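PDB 4FVS: putative lipoprotein from Parabacteroides distasonis, which is of unknown function but, as a putative exported protein with a YmcC-like fold of the LolA/LolB clan, probably binds lipid or a similar apolar ligand. Local coordinates for residues K19-K24 and Y208-E213; F146-S151 and C161-Y166; Y182-Y187 and R195-D200. All coordinates share one frame; numbering follows the deposited sequence.

Interaction 1 of 3, residues K19-K24 and Y208-E213; sequences KGYDAK and YTVLEE
Tyr21 and Tyr208 form a hydrogen-bonded pair where the chain's first strand, 15-22, meets its last, 205-214, antiparallel and distant in sequence. Tyr21 N gives an almost straight bond to Tyr208 O (2.9 Å), and Tyr208 N returns one to Tyr21 O. Both side chains rise on one face of the sheet, but their first torsions differ. Tyr21 has CG anti to its carbonyl carbon (chi1 -59°), carrying its ring toward Val210 and Glu212. In Tyr208, CG sits between the backbone N and the carbonyl carbon (chi1 68°), and the ring leans across to the neighbouring strand. The rings are nearly parallel, at 20°, but slid apart and barely overlap. One face of the Tyr208 ring is met toward its rim by Tyr21 CB, a CH-pi contact 3.8 Å from the centroid. Val210 CG2 abuts the edge of the Tyr21 ring at CE2 (3.6 Å), where a compact branched residue fits.

At its tip, Tyr21 OH donates to Glu212 OE2 (2.7 Å) from above the carboxylate plane. Glu212 belongs to a classic beta bulge opposite Val17 and bends at chi2. The extended chain of Lys19 crosses the Glu212 side chain at about a right angle, Lys19 CG lying 4.0 Å from Glu212 CG. On the other, buried face Thr209 CG2 lies against Gly20 CA, while Thr209 OG1 bonds to Thr196 and Arg18.

The face of Tyr21, Tyr208, Val210 and Glu212 thus combines ring packing with a buttressed carboxylate, which Lys19 NZ, 4.7 Å from Glu212 OE1, probably helps to keep ionised without a salt bridge.

Interaction 2 of 3, residues F146-S151 and C161-Y166; sequences FIKTES and CAKVKY
Ile147 lies against the aliphatic parts of Lys163 and Lys165 in the hairpin of strands 132-154 and 157-171. Its CG2 meets Lys163 CD at 4.0 Å, and its CD1 reaches Lys165 CB at 3.7 Å. With CG2 anti to the backbone N and CG1 beside it, the two branches spread to serve both lysines, a task suited to a beta-branched residue. An alanine here would probably open a gap beside Lys163 CD and Lys165 CB and leave the Lys163 chain less closely held.

A classic beta bulge sets this geometry: Ile147 and Lys148 both face Lys163, whose O takes a 2.8 Å bond from Ile147 N and a weak one from Lys148 N. Beyond it, Lys148 and Lys163 run side by side, their NZ atoms 4.5 Å apart. Glu150 OE2 makes a long salt bridge along its own strand to Lys148 NZ (3.6 Å) and has Lys163 NZ farther off, at 4.4 Å; it would probably ease their repulsion. Trp186 NE1 bonds to that same oxygen and so helps to position it. On the opposite face the Phe146 ring presents its edge to Ala162 CB and Val164 CG2.

Further out, Pro108 touches Phe146, Thr149 and Ala162, and Phe113 meets the Phe146 ring edge-to-face. Strand 179-188 flanks strand 157-171 on its other side, where Lys163 and Lys165 make cation-pi contacts with Tyr184 and Tyr182.

Interaction 3 of 3, residues Y182-Y187 and R195-D200; sequences YGYEWY and RTEQYD
The Tyr182 ring receives Tyr199 CB on one face, while Tyr184 CE2 lies at its edge. In this antiparallel beta hairpin of strands 179-188 and 192-200, Tyr182, Tyr184 and Tyr199 form an aromatic cluster. Tyr199 CB stands 3.6 Å from the Tyr182 ring centroid, a CH-pi contact made possible by the Tyr182 torsion (chi1 66°), which tips the ring over the partner strand. The two rings are almost parallel, at 8°, but slid apart with centroids 5.0 Å from each other. Tyr184 meets the Tyr199 ring obliquely, its CD2 3.5 Å from Tyr199 CE1.

One face of the Trp186 indole carries Arg195 CD, 4.1 Å from the centroid of the six-membered ring. The two side chains lie alongside each other, pointing the same way, and it is the arginine methylenes that lie against the six-membered ring of the indole; the guanidinium is turned 74° from its plane. A long side chain with an apolar stem and a charged tip suits this partly exposed site. The Glu197 carboxylate meets the indole edge. Trp186 N bonds to Arg195 O, while the return bond from Arg195 N is weak.

On the reverse, buried face Thr196 CG2 lies beside Glu185 CG, and Gly183 pairs with Gln198. The polar ends of Arg195, Glu197 and Tyr199 are linked along their own strand. Arg195 grips Glu197 side-on, with NE (2.9 Å) and NH2 (3.0 Å) both donating to Glu197 OE2 on its anti side. The other carboxylate oxygen, Glu197 OE1, accepts a 2.6 Å hydrogen bond from Tyr199 OH, which approaches from above the carboxylate plane.

All three contacts are partly buried antiparallel ladders. Interactions 2 and 3 are successive hairpins, joined where strands 157-171 and 179-188 pair through Val164 O with Glu185 N. Interaction 1 instead unites strands far apart in sequence, and the other two are nested inside the loop it closes; it adjoins interaction 3 through strands 192-200 and 205-214. Interaction 3 lies nearest the chain centre, at about 9 Å, and is richest in aromatics and in buried residues. Interaction 2 contains a bulge, and a bulge at Glu212 and Glu213 ends interaction 1. Lysine stems and loosely spaced charges mark interaction 2, a phenol-carboxylate bond interaction 1, and a salt bridge along one strand, interaction 3.

Interaction 1 of 3, residues K19-K24 and Y208-E213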
loop_
_atom_site.group_PDB
_atom_site.type_symbol
_atom_site.label_atom_id
_atom_site.label_comp_id
_atom_site.label_asym_id
_atom_site.label_seq_id
_atom_site.Cartn_x
_atom_site.Cartn_y
_atom_site.Cartn_z
ATOM N N LYS A 19 1.454 -3.856 -10.968
ATOM C CA LYS A 19 1.500 -2.865 -12.037
ATOM C C LYS A 19 0.379 -1.844 -11.835
ATOM O O LYS A 19 -0.730 -2.197 -11.434
ATOM C CB LYS A 19 1.441 -3.531 -13.429
ATOM C CG LYS A 19 2.724 -4.268 -13.785
ATOM C CD LYS A 19 2.737 -4.724 -15.188
ATOM C CE LYS A 19 4.012 -5.451 -15.548
ATOM N NZ LYS A 19 3.943 -6.036 -16.927
ATOM N N GLY A 20 0.710 -0.580 -12.073
ATOM C CA GLY A 20 -0.198 0.549 -11.905
ATOM C C GLY A 20 -0.734 1.015 -13.231
ATOM O O GLY A 20 0.043 1.271 -14.150
ATOM N N TYR A 21 -2.079 1.122 -13.330
ATOM C CA TYR A 21 -2.810 1.500 -14.540
ATOM C C TYR A 21 -3.710 2.692 -14.315
ATOM O O TYR A 21 -4.111 2.940 -13.185
ATOM C CB TYR A 21 -3.674 0.321 -14.977
ATOM C CG TYR A 21 -2.908 -0.946 -15.276
ATOM C CD1 TYR A 21 -2.381 -1.186 -16.547
ATOM C CD2 TYR A 21 -2.741 -1.930 -14.303
ATOM C CE1 TYR A 21 -1.670 -2.350 -16.828
ATOM C CE2 TYR A 21 -2.030 -3.100 -14.576
ATOM C CZ TYR A 21 -1.504 -3.307 -15.844
ATOM O OH TYR A 21 -0.817 -4.455 -16.134
ATOM N N ASP A 22 -4.051 3.417 -15.387
ATOM C CA ASP A 22 -5.011 4.525 -15.353
ATOM C C ASP A 22 -6.427 3.928 -15.526
ATOM O O ASP A 22 -6.549 2.712 -15.716
ATOM C CB ASP A 22 -4.689 5.602 -16.420
ATOM C CG ASP A 22 -4.854 5.224 -17.902
ATOM O OD1 ASP A 22 -5.442 4.148 -18.193
ATOM O OD2 ASP A 22 -4.408 6.006 -18.765
ATOM N N ALA A 23 -7.478 4.773 -15.505
ATOM C CA ALA A 23 -8.872 4.335 -15.628
ATOM C C ALA A 23 -9.130 3.543 -16.922
ATOM O O ALA A 23 -9.890 2.560 -16.894
ATOM C CB ALA A 23 -9.792 5.541 -15.578
ATOM N N LYS A 24 -8.483 3.948 -18.041
ATOM C CA LYS A 24 -8.650 3.316 -19.356
ATOM C C LYS A 24 -7.900 1.974 -19.469
ATOM O O LYS A 24 -8.162 1.208 -20.382
ATOM C CB LYS A 24 -8.184 4.277 -20.462
ATOM C CG LYS A 24 -9.097 5.495 -20.570
ATOM C CD LYS A 24 -8.638 6.530 -21.566
ATOM C CE LYS A 24 -9.791 7.467 -21.873
ATOM N NZ LYS A 24 -9.627 8.164 -23.185
ATOM N N TYR A 208 -5.817 2.138 -10.775
ATOM C CA TYR A 208 -5.901 0.859 -10.084
ATOM C C TYR A 208 -4.558 0.138 -10.211
ATOM O O TYR A 208 -3.726 0.514 -11.051
ATOM C CB TYR A 208 -7.067 0.001 -10.590
ATOM C CG TYR A 208 -6.920 -0.519 -12.003
ATOM C CD1 TYR A 208 -7.318 0.247 -13.096
ATOM C CD2 TYR A 208 -6.448 -1.810 -12.248
ATOM C CE1 TYR A 208 -7.189 -0.233 -14.401
ATOM C CE2 TYR A 208 -6.299 -2.293 -13.547
ATOM C CZ TYR A 208 -6.674 -1.501 -14.618
ATOM O OH TYR A 208 -6.544 -1.979 -15.895
ATOM N N THR A 209 -4.304 -0.827 -9.311
ATOM C CA THR A 209 -3.079 -1.633 -9.357
ATOM C C THR A 209 -3.477 -3.106 -9.197
ATOM O O THR A 209 -4.491 -3.415 -8.555
ATOM C CB THR A 209 -2.002 -1.202 -8.329
ATOM O OG1 THR A 209 -2.257 -1.799 -7.066
ATOM C CG2 THR A 209 -1.813 0.305 -8.225
ATOM N N VAL A 210 -2.699 -4.002 -9.814
ATOM C CA VAL A 210 -2.925 -5.437 -9.732
ATOM C C VAL A 210 -1.605 -6.135 -9.528
ATOM O O VAL A 210 -0.590 -5.690 -10.076
ATOM C CB VAL A 210 -3.687 -6.071 -10.944
ATOM C CG1 VAL A 210 -5.162 -5.758 -10.919
ATOM C CG2 VAL A 210 -3.101 -5.645 -12.264
ATOM N N LEU A 211 -1.636 -7.243 -8.735
ATOM C CA LEU A 211 -0.510 -8.134 -8.515
ATOM C C LEU A 211 -0.420 -9.035 -9.738
ATOM O O LEU A 211 -1.363 -9.772 -10.041
ATOM C CB LEU A 211 -0.703 -8.915 -7.221
ATOM C CG LEU A 211 0.363 -9.964 -6.895
ATOM C CD1 LEU A 211 1.690 -9.327 -6.472
ATOM C CD2 LEU A 211 -0.148 -10.923 -5.853
ATOM N N GLU A 212 0.675 -8.928 -10.486
ATOM C CA GLU A 212 0.821 -9.677 -11.742
ATOM C C GLU A 212 1.739 -10.911 -11.604
ATOM O O GLU A 212 1.535 -11.891 -12.307
ATOM C CB GLU A 212 1.371 -8.754 -12.831
ATOM C CG GLU A 212 0.556 -7.487 -13.042
ATOM C CD GLU A 212 -0.232 -7.378 -14.330
ATOM O OE1 GLU A 212 0.062 -8.127 -15.291
ATOM O OE2 GLU A 212 -1.106 -6.487 -14.397
ATOM N N GLU A 213 2.759 -10.847 -10.746
ATOM C CA GLU A 213 3.720 -11.928 -10.543
ATOM C C GLU A 213 4.032 -12.103 -9.081
ATOM O O GLU A 213 4.079 -11.120 -8.343
ATOM C CB GLU A 213 5.026 -11.633 -11.292
ATOM C CG GLU A 213 4.969 -11.713 -12.804
ATOM C CD GLU A 213 5.638 -12.948 -13.335
ATOM O OE1 GLU A 213 6.864 -13.114 -13.128
ATOM O OE2 GLU A 213 4.925 -13.760 -13.964
#

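Interaction 2 of 3, residues F146-S151 and C161-Y166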
loop_
_atom_site.group_PDB
_atom_site.type_symbol
_atom_site.label_atom_id
_atom_site.label_comp_id
_atom_site.label_asym_id
_atom_site.label_seq_id
_atom_site.Cartn_x
_atom_site.Cartn_y
_atom_site.Cartn_z
ATOM N N PHE A 146 -13.654 -1.435 6.981
ATOM C CA PHE A 146 -13.726 -2.775 6.431
ATOM C C PHE A 146 -15.026 -2.911 5.647
ATOM O O PHE A 146 -16.110 -2.642 6.193
ATOM C CB PHE A 146 -13.650 -3.816 7.571
ATOM C CG PHE A 146 -13.846 -5.239 7.115
ATOM C CD1 PHE A 146 -12.838 -5.910 6.423
ATOM C CD2 PHE A 146 -15.065 -5.882 7.298
ATOM C CE1 PHE A 146 -13.025 -7.216 5.975
ATOM C CE2 PHE A 146 -15.261 -7.185 6.837
ATOM C CZ PHE A 146 -14.233 -7.850 6.195
ATOM N N ILE A 147 -14.922 -3.362 4.378
ATOM C CA ILE A 147 -16.084 -3.518 3.506
ATOM C C ILE A 147 -16.604 -4.966 3.579
ATOM O O ILE A 147 -17.714 -5.202 4.069
ATOM C CB ILE A 147 -15.740 -3.081 2.051
ATOM C CG1 ILE A 147 -15.152 -1.649 2.000
ATOM C CG2 ILE A 147 -16.945 -3.233 1.121
ATOM C CD1 ILE A 147 -16.023 -0.518 2.773
ATOM N N LYS A 148 -15.789 -5.921 3.123
ATOM C CA LYS A 148 -16.103 -7.340 3.050
ATOM C C LYS A 148 -14.833 -8.115 2.725
ATOM O O LYS A 148 -13.793 -7.506 2.438
ATOM C CB LYS A 148 -17.175 -7.564 1.938
ATOM C CG LYS A 148 -16.655 -7.325 0.483
ATOM C CD LYS A 148 -17.730 -7.100 -0.583
ATOM C CE LYS A 148 -17.148 -6.500 -1.847
ATOM N NZ LYS A 148 -18.125 -6.470 -2.972
ATOM N N THR A 149 -14.947 -9.455 2.670
ATOM C CA THR A 149 -13.905 -10.370 2.215
ATOM C C THR A 149 -14.344 -10.958 0.922
ATOM O O THR A 149 -15.489 -11.434 0.837
ATOM C CB THR A 149 -13.587 -11.472 3.234
ATOM O OG1 THR A 149 -14.754 -12.253 3.535
ATOM C CG2 THR A 149 -12.911 -10.939 4.463
ATOM N N GLU A 150 -13.480 -10.944 -0.101
ATOM C CA GLU A 150 -13.878 -11.571 -1.366
ATOM C C GLU A 150 -12.684 -12.153 -2.072
ATOM O O GLU A 150 -11.558 -11.783 -1.786
ATOM C CB GLU A 150 -14.668 -10.623 -2.301
ATOM C CG GLU A 150 -13.966 -9.370 -2.796
ATOM C CD GLU A 150 -14.698 -8.636 -3.905
ATOM O OE1 GLU A 150 -15.217 -9.304 -4.828
ATOM O OE2 GLU A 150 -14.709 -7.383 -3.875
ATOM N N SER A 151 -12.940 -13.098 -2.959
ATOM C CA SER A 151 -11.939 -13.771 -3.770
ATOM C C SER A 151 -11.669 -12.945 -5.005
ATOM O O SER A 151 -12.613 -12.551 -5.701
ATOM C CB SER A 151 -12.401 -15.176 -4.140
ATOM O OG SER A 151 -11.383 -15.876 -4.834
ATOM N N CYS A 161 -9.216 -12.241 -0.140
ATOM C CA CYS A 161 -8.808 -10.931 0.345
ATOM C C CYS A 161 -9.794 -10.331 1.308
ATOM O O CYS A 161 -10.935 -10.765 1.418
ATOM C CB CYS A 161 -8.623 -9.986 -0.839
ATOM S SG CYS A 161 -7.487 -10.580 -2.097
ATOM N N ALA A 162 -9.339 -9.264 1.938
ATOM C CA ALA A 162 -10.063 -8.328 2.745
ATOM C C ALA A 162 -10.101 -7.045 1.967
ATOM O O ALA A 162 -9.071 -6.643 1.424
ATOM C CB ALA A 162 -9.367 -8.149 4.080
ATOM N N LYS A 163 -11.289 -6.469 1.803
ATOM C CA LYS A 163 -11.484 -5.221 1.075
ATOM C C LYS A 163 -11.777 -4.162 2.086
ATOM O O LYS A 163 -12.715 -4.274 2.888
ATOM C CB LYS A 163 -12.591 -5.335 -0.000
ATOM C CG LYS A 163 -12.698 -4.122 -0.931
ATOM C CD LYS A 163 -14.065 -4.027 -1.549
ATOM C CE LYS A 163 -14.112 -2.892 -2.519
ATOM N NZ LYS A 163 -15.241 -3.026 -3.483
ATOM N N VAL A 164 -10.926 -3.148 2.070
ATOM C CA VAL A 164 -10.912 -2.006 2.987
ATOM C C VAL A 164 -10.920 -0.703 2.194
ATOM O O VAL A 164 -10.216 -0.587 1.187
ATOM C CB VAL A 164 -9.668 -2.108 3.918
ATOM C CG1 VAL A 164 -9.369 -0.789 4.607
ATOM C CG2 VAL A 164 -9.836 -3.213 4.958
ATOM N N LYS A 165 -11.749 0.248 2.628
ATOM C CA LYS A 165 -11.884 1.586 2.043
ATOM C C LYS A 165 -11.159 2.588 2.931
ATOM O O LYS A 165 -11.097 2.388 4.142
ATOM C CB LYS A 165 -13.384 1.971 1.887
ATOM C CG LYS A 165 -13.647 3.360 1.293
ATOM C CD LYS A 165 -15.136 3.669 1.205
ATOM C CE LYS A 165 -15.441 5.126 0.929
ATOM N NZ LYS A 165 -16.890 5.335 0.677
ATOM N N TYR A 166 -10.626 3.664 2.342
ATOM C CA TYR A 166 -9.971 4.769 3.068
ATOM C C TYR A 166 -10.311 6.074 2.354
ATOM O O TYR A 166 -10.567 6.049 1.156
ATOM C CB TYR A 166 -8.438 4.571 3.171
ATOM C CG TYR A 166 -7.731 4.644 1.823
ATOM C CD1 TYR A 166 -7.381 5.878 1.257
ATOM C CD2 TYR A 166 -7.470 3.491 1.081
ATOM C CE1 TYR A 166 -6.850 5.964 -0.034
ATOM C CE2 TYR A 166 -6.911 3.564 -0.204
ATOM C CZ TYR A 166 -6.614 4.804 -0.761
ATOM O OH TYR A 166 -6.103 4.897 -2.035
#

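Interaction 3 of 3, residues Y182-Y187 and R195-D200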
loop_
_atom_site.group_PDB
_atom_site.type_symbol
_atom_site.label_atom_id
_atom_site.label_comp_id
_atom_site.label_asym_id
_atom_site.label_seq_id
_atom_site.Cartn_x
_atom_site.Cartn_y
_atom_site.Cartn_z
ATOM N N TYR A 182 -10.880 8.950 -2.408
ATOM C CA TYR A 182 -10.940 7.739 -1.612
ATOM C C TYR A 182 -10.356 6.612 -2.424
ATOM O O TYR A 182 -9.990 6.799 -3.588
ATOM C CB TYR A 182 -12.376 7.425 -1.119
ATOM C CG TYR A 182 -13.376 7.074 -2.186
ATOM C CD1 TYR A 182 -14.128 8.057 -2.810
ATOM C CD2 TYR A 182 -13.644 5.748 -2.506
ATOM C CE1 TYR A 182 -15.077 7.736 -3.774
ATOM C CE2 TYR A 182 -14.600 5.413 -3.462
ATOM C CZ TYR A 182 -15.316 6.410 -4.091
ATOM O OH TYR A 182 -16.236 6.068 -5.043
ATOM N N GLY A 183 -10.264 5.453 -1.802
ATOM C CA GLY A 183 -9.750 4.267 -2.457
ATOM C C GLY A 183 -10.057 2.995 -1.724
ATOM O O GLY A 183 -10.509 3.017 -0.581
ATOM N N TYR A 184 -9.808 1.884 -2.401
ATOM C CA TYR A 184 -9.994 0.539 -1.875
ATOM C C TYR A 184 -8.701 -0.234 -1.965
ATOM O O TYR A 184 -7.834 0.053 -2.814
ATOM C CB TYR A 184 -11.103 -0.225 -2.611
ATOM C CG TYR A 184 -12.458 0.435 -2.592
ATOM C CD1 TYR A 184 -13.234 0.449 -1.440
ATOM C CD2 TYR A 184 -13.012 0.961 -3.750
ATOM C CE1 TYR A 184 -14.509 1.027 -1.426
ATOM C CE2 TYR A 184 -14.294 1.530 -3.751
ATOM C CZ TYR A 184 -15.038 1.563 -2.585
ATOM O OH TYR A 184 -16.305 2.110 -2.587
ATOM N N GLU A 185 -8.569 -1.221 -1.085
ATOM C CA GLU A 185 -7.439 -2.127 -1.087
ATOM C C GLU A 185 -7.928 -3.536 -0.846
ATOM O O GLU A 185 -8.823 -3.743 -0.038
ATOM C CB GLU A 185 -6.396 -1.720 -0.024
ATOM C CG GLU A 185 -5.601 -0.469 -0.364
ATOM C CD GLU A 185 -4.495 -0.059 0.589
ATOM O OE1 GLU A 185 -4.603 -0.371 1.796
ATOM O OE2 GLU A 185 -3.566 0.653 0.142
ATOM N N TRP A 186 -7.365 -4.493 -1.566
ATOM C CA TRP A 186 -7.595 -5.924 -1.385
ATOM C C TRP A 186 -6.294 -6.519 -0.956
ATOM O O TRP A 186 -5.317 -6.469 -1.709
ATOM C CB TRP A 186 -8.115 -6.609 -2.650
ATOM C CG TRP A 186 -9.528 -6.316 -3.018
ATOM C CD1 TRP A 186 -10.614 -7.106 -2.795
ATOM C CD2 TRP A 186 -9.992 -5.200 -3.781
ATOM N NE1 TRP A 186 -11.731 -6.553 -3.378
ATOM C CE2 TRP A 186 -11.380 -5.373 -3.977
ATOM C CE3 TRP A 186 -9.374 -4.047 -4.296
ATOM C CZ2 TRP A 186 -12.153 -4.448 -4.672
ATOM C CZ3 TRP A 186 -10.143 -3.123 -4.973
ATOM C CH2 TRP A 186 -11.515 -3.320 -5.149
ATOM N N TYR A 187 -6.241 -7.039 0.253
ATOM C CA TYR A 187 -5.001 -7.615 0.740
ATOM C C TYR A 187 -5.236 -9.045 1.213
ATOM O O TYR A 187 -6.265 -9.356 1.812
ATOM C CB TYR A 187 -4.385 -6.746 1.828
ATOM C CG TYR A 187 -5.234 -6.513 3.057
ATOM C CD1 TYR A 187 -5.098 -7.318 4.177
ATOM C CD2 TYR A 187 -6.048 -5.391 3.162
ATOM C CE1 TYR A 187 -5.830 -7.078 5.342
ATOM C CE2 TYR A 187 -6.745 -5.109 4.344
ATOM C CZ TYR A 187 -6.658 -5.978 5.418
ATOM O OH TYR A 187 -7.346 -5.745 6.581
ATOM N N ARG A 195 -4.999 -6.155 -5.145
ATOM C CA ARG A 195 -5.629 -5.146 -5.983
ATOM C C ARG A 195 -5.881 -3.868 -5.195
ATOM O O ARG A 195 -6.181 -3.927 -4.001
ATOM C CB ARG A 195 -6.948 -5.678 -6.549
ATOM C CG ARG A 195 -7.607 -4.716 -7.522
ATOM C CD ARG A 195 -8.944 -5.196 -8.036
ATOM N NE ARG A 195 -9.542 -4.174 -8.901
ATOM C CZ ARG A 195 -9.316 -4.066 -10.205
ATOM N NH1 ARG A 195 -8.549 -4.954 -10.832
ATOM N NH2 ARG A 195 -9.880 -3.092 -10.899
ATOM N N THR A 196 -5.737 -2.716 -5.849
ATOM C CA THR A 196 -6.054 -1.411 -5.255
ATOM C C THR A 196 -6.824 -0.585 -6.311
ATOM O O THR A 196 -6.616 -0.776 -7.511
ATOM C CB THR A 196 -4.829 -0.661 -4.702
ATOM O OG1 THR A 196 -4.008 -0.139 -5.740
ATOM C CG2 THR A 196 -4.002 -1.474 -3.739
ATOM N N GLU A 197 -7.750 0.278 -5.860
ATOM C CA GLU A 197 -8.506 1.198 -6.711
ATOM C C GLU A 197 -8.498 2.577 -6.104
ATOM O O GLU A 197 -8.566 2.701 -4.877
ATOM C CB GLU A 197 -9.927 0.727 -6.905
ATOM C CG GLU A 197 -10.032 -0.493 -7.788
ATOM C CD GLU A 197 -11.432 -1.042 -7.942
ATOM O OE1 GLU A 197 -12.385 -0.418 -7.417
ATOM O OE2 GLU A 197 -11.566 -2.126 -8.553
ATOM N N GLN A 198 -8.372 3.622 -6.935
ATOM C CA GLN A 198 -8.336 5.009 -6.448
ATOM C C GLN A 198 -9.386 5.847 -7.185
ATOM O O GLN A 198 -9.422 5.844 -8.412
ATOM C CB GLN A 198 -6.937 5.636 -6.591
ATOM C CG GLN A 198 -5.807 4.905 -5.851
ATOM C CD GLN A 198 -5.312 3.693 -6.589
ATOM O OE1 GLN A 198 -5.079 3.731 -7.793
ATOM N NE2 GLN A 198 -5.130 2.589 -5.889
ATOM N N TYR A 199 -10.232 6.556 -6.418
ATOM C CA TYR A 199 -11.344 7.379 -6.897
ATOM C C TYR A 199 -11.234 8.834 -6.480
ATOM O O TYR A 199 -10.643 9.132 -5.436
ATOM C CB TYR A 199 -12.651 6.831 -6.329
ATOM C CG TYR A 199 -12.991 5.441 -6.816
ATOM C CD1 TYR A 199 -12.490 4.309 -6.171
ATOM C CD2 TYR A 199 -13.857 5.251 -7.888
ATOM C CE1 TYR A 199 -12.798 3.028 -6.618
ATOM C CE2 TYR A 199 -14.158 3.973 -8.354
ATOM C CZ TYR A 199 -13.622 2.866 -7.718
ATOM O OH TYR A 199 -13.916 1.607 -8.170
ATOM N N ASP A 200 -11.819 9.741 -7.278
ATOM C CA ASP A 200 -11.858 11.175 -6.985
ATOM C C ASP A 200 -13.103 11.472 -6.134
ATOM O O ASP A 200 -13.877 10.539 -5.852
ATOM C CB ASP A 200 -11.821 12.022 -8.284
ATOM C CG ASP A 200 -13.027 11.982 -9.204
ATOM O OD1 ASP A 200 -14.069 11.407 -8.806
ATOM O OD2 ASP A 200 -12.957 12.586 -10.292
#